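Local coordinates for protein myosin-I heavy chain (Dictyostelium discoideum, PDB 5EJY) that is an actin-based class VII myosin motor acting in early phagocytosis and adhesion, seen here as the first MyTH4-FERM unit of its tail, at residues I254-A259 against T481-K486. Sequence-based numbering, arbitrary orientation. Where two conformers were deposited one is given.
Sequences IERDIA and TGDVQK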
ATOM      1  N   ILE A 254      -9.575   8.106  -7.923  1.00 37.92           N
ATOM      2  CA  ILE A 254      -8.279   8.766  -8.029  1.00 36.23           C
ATOM      3  C   ILE A 254      -7.166   7.798  -7.618  1.00 36.30           C
ATOM      4  O   ILE A 254      -7.138   7.343  -6.482  1.00 31.90           O
ATOM      5  CB  ILE A 254      -8.208  10.012  -7.122  1.00 39.63           C
ATOM      6  CG1 ILE A 254      -9.399  10.945  -7.390  1.00 44.01           C
ATOM      7  CG2 ILE A 254      -6.872  10.737  -7.293  1.00 35.11           C
ATOM      8  CD1 ILE A 254      -9.588  11.293  -8.851  1.00 45.68           C
ATOM      9  N   GLU A 255      -6.249   7.503  -8.536  1.00 34.56           N
ATOM     10  CA  GLU A 255      -5.155   6.565  -8.269  1.00 36.54           C
ATOM     11  C   GLU A 255      -3.892   7.247  -7.767  1.00 34.91           C
ATOM     12  O   GLU A 255      -3.511   8.314  -8.260  1.00 31.51           O
ATOM     13  CB  GLU A 255      -4.805   5.765  -9.530  1.00 32.89           C
ATOM     14  CG  GLU A 255      -5.942   4.979 -10.132  1.00 37.13           C
ATOM     15  CD  GLU A 255      -5.501   4.196 -11.364  1.00 42.21           C
ATOM     16  OE1 GLU A 255      -4.369   4.427 -11.850  1.00 42.09           O
ATOM     17  OE2 GLU A 255      -6.280   3.342 -11.837  1.00 45.90           O
ATOM     18  N   ARG A 256      -3.232   6.620  -6.791  1.00 25.52           N
ATOM     19  CA  ARG A 256      -1.940   7.079  -6.318  1.00 21.99           C
ATOM     20  C   ARG A 256      -0.971   5.906  -6.202  1.00 25.80           C
ATOM     21  O   ARG A 256      -1.347   4.807  -5.774  1.00 24.87           O
ATOM     22  CB  ARG A 256      -2.051   7.781  -4.953  1.00 29.23           C
ATOM     23  CG  ARG A 256      -2.740   9.153  -4.963  1.00 31.70           C
ATOM     24  CD  ARG A 256      -1.864  10.239  -5.629  1.00 35.27           C
ATOM     25  NE  ARG A 256      -2.540  11.534  -5.652  1.00 34.05           N
ATOM     26  CZ  ARG A 256      -3.329  11.953  -6.641  1.00 43.98           C
ATOM     27  NH1 ARG A 256      -3.540  11.184  -7.705  1.00 37.54           N
ATOM     28  NH2 ARG A 256      -3.908  13.149  -6.569  1.00 42.69           N
ATOM     29  N   ASP A 257       0.273   6.166  -6.575  1.00 21.49           N
ATOM     30  CA  ASP A 257       1.334   5.178  -6.560  1.00 23.49           C
ATOM     31  C   ASP A 257       1.609   4.731  -5.126  1.00 25.07           C
ATOM     32  O   ASP A 257       1.497   5.522  -4.187  1.00 23.14           O
ATOM     33  CB  ASP A 257       2.599   5.802  -7.167  1.00 23.91           C
ATOM     34  CG  ASP A 257       3.773   4.843  -7.211  1.00 25.84           C
ATOM     35  OD1 ASP A 257       3.752   3.931  -8.054  1.00 30.92           O
ATOM     36  OD2 ASP A 257       4.718   4.999  -6.412  1.00 28.76           O
ATOM     37  N   ILE A 258       1.962   3.463  -4.964  1.00 23.40           N
ATOM     38  CA  ILE A 258       2.447   2.967  -3.679  1.00 23.60           C
ATOM     39  C   ILE A 258       3.901   2.538  -3.885  1.00 22.46           C
ATOM     40  O   ILE A 258       4.184   1.720  -4.756  1.00 23.90           O
ATOM     41  CB  ILE A 258       1.598   1.772  -3.180  1.00 22.01           C
ATOM     42  CG1 ILE A 258       0.136   2.185  -2.943  1.00 19.45           C
ATOM     43  CG2 ILE A 258       2.194   1.189  -1.888  1.00 21.48           C
ATOM     44  CD1 ILE A 258      -0.806   0.973  -2.638  1.00 22.93           C
ATOM     45  N   ALA A 259       4.828   3.091  -3.111  1.00 22.34           N
ATOM     46  CA  ALA A 259       6.241   2.731  -3.266  1.00 24.46           C
ATOM     47  C   ALA A 259       6.504   1.263  -2.909  1.00 23.50           C
ATOM     48  O   ALA A 259       5.789   0.685  -2.100  1.00 22.30           O
ATOM     49  CB  ALA A 259       7.122   3.643  -2.430  1.00 25.23           C
ATOM     50  N   THR A 481       1.512  17.555 -11.510  1.00 25.78           N
ATOM     51  CA  THR A 481       0.759  16.319 -11.633  1.00 25.02           C
ATOM     52  C   THR A 481       0.247  15.929 -10.260  1.00 26.05           C
ATOM     53  O   THR A 481       0.872  16.248  -9.247  1.00 26.15           O
ATOM     54  CB  THR A 481       1.632  15.199 -12.239  1.00 26.67           C
ATOM     55  OG1 THR A 481       0.821  14.045 -12.490  1.00 30.21           O
ATOM     56  CG2 THR A 481       2.790  14.830 -11.297  1.00 26.33           C
ATOM     57  N   GLY A 482      -0.899  15.264 -10.220  1.00 23.55           N
ATOM     58  CA  GLY A 482      -1.468  14.859  -8.948  1.00 29.94           C
ATOM     59  C   GLY A 482      -0.681  13.753  -8.259  1.00 30.12           C
ATOM     60  O   GLY A 482      -0.678  13.658  -7.036  1.00 35.87           O
ATOM     61  N   ASP A 483      -0.021  12.906  -9.042  1.00 28.88           N
ATOM     62  CA  ASP A 483       0.698  11.758  -8.474  1.00 31.20           C
ATOM     63  C   ASP A 483       2.197  11.917  -8.677  1.00 25.07           C
ATOM     64  O   ASP A 483       2.801  11.194  -9.467  1.00 27.04           O
ATOM     65  CB  ASP A 483       0.221  10.463  -9.124  1.00 26.72           C
ATOM     66  CG  ASP A 483       0.631   9.201  -8.331  1.00 32.67           C
ATOM     67  OD1 ASP A 483       1.539   9.239  -7.488  1.00 31.52           O
ATOM     68  OD2 ASP A 483       0.043   8.152  -8.577  1.00 35.94           O
ATOM     69  N   VAL A 484       2.790  12.854  -7.949  1.00 26.21           N
ATOM     70  CA  VAL A 484       4.217  13.162  -8.096  1.00 28.00           C
ATOM     71  C   VAL A 484       5.096  11.934  -7.871  1.00 28.58           C
ATOM     72  O   VAL A 484       6.053  11.703  -8.607  1.00 24.24           O
ATOM     73  CB  VAL A 484       4.649  14.297  -7.151  1.00 29.58           C
ATOM     74  CG1 VAL A 484       6.161  14.555  -7.249  1.00 29.42           C
ATOM     75  CG2 VAL A 484       3.877  15.570  -7.481  1.00 32.93           C
ATOM     76  N   GLN A 485       4.771  11.129  -6.864  1.00 25.07           N
ATOM     77  CA  GLN A 485       5.601   9.967  -6.575  1.00 23.32           C
ATOM     78  C   GLN A 485       5.666   9.001  -7.760  1.00 23.34           C
ATOM     79  O   GLN A 485       6.711   8.414  -8.024  1.00 23.90           O
ATOM     80  CB  GLN A 485       5.127   9.250  -5.302  1.00 25.04           C
ATOM     81  CG  GLN A 485       5.979   8.046  -4.923  1.00 31.49           C
ATOM     82  CD  GLN A 485       5.505   7.387  -3.640  1.00 32.59           C
ATOM     83  OE1 GLN A 485       5.744   7.901  -2.550  1.00 43.12           O
ATOM     84  NE2 GLN A 485       4.810   6.261  -3.765  1.00 30.79           N
ATOM     85  N   LYS A 486       4.551   8.832  -8.469  1.00 22.75           N
ATOM     86  CA  LYS A 486       4.525   7.979  -9.650  0.74 24.64           C
ATOM     87  C   LYS A 486       5.506   8.494 -10.699  1.00 23.82           C
ATOM     88  O   LYS A 486       6.304   7.731 -11.245  1.00 24.76           O
ATOM     89  CB  LYS A 486       3.115   7.902 -10.249  0.74 25.34           C
ATOM     90  CG  LYS A 486       3.008   6.955 -11.437  0.74 25.52           C
ATOM     91  CD  LYS A 486       1.611   6.943 -12.058  1.00 31.35           C
ATOM     92  CE  LYS A 486       1.546   5.978 -13.261  1.00 36.74           C
ATOM     93  NZ  LYS A 486       0.214   5.932 -13.964  1.00 35.64           N
TER
HETATM   94  O   HOH W   1      -1.804   4.581 -11.514  1.00 38.69           O
HETATM   95  O   HOH W   2       1.644   8.264  -4.184  1.00 33.39           O
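R256, in edge strand 254-256, and D257, next in the chain, approach the start of the C-terminal helix 484-499, with CA atoms 5.8 Å apart for R256–D483 and 5.3 Å for D257–K486. The D483 carboxylate turns to D257: its CG stands anti to the backbone N (chi1 -164°), and OD2 accepts from D257 N at 2.8 Å on the syn side, through a bent bond (133°). OD1 receives a second, weak bond from the same N-H and also takes K486 N at 3.2 Å from above the carboxylate plane, a capping bond, D483 being the N-cap residue. D257 OD2 is met on the anti side by Q485 NE2 at 2.9 Å, nearly straight at 167°, with carboxylate and amide planes almost perpendicular; OD1 pairs with K292 in a salt bridge. D257 CB also packs against K486 CB at 3.8 Å. G482 O lies over one guanidinium face of R256, offset toward the rim, 3.1 Å from R256 NE; the angles at NE and NH2 are too poor for hydrogen bonds, while NH1 turns back to E255 O. E255 OE1 is salt-bridged to K290 and also takes a bond from a water, which is weakly bonded to K486 NZ; NZ bonds L411 O. One carboxylate thus both caps the C-terminal helix and holds the backbone of the ubiquitin-like lobe, coupling two FERM lobes through polar bonds, and the helix N-terminus and D257 N-H would probably favour its ionised form.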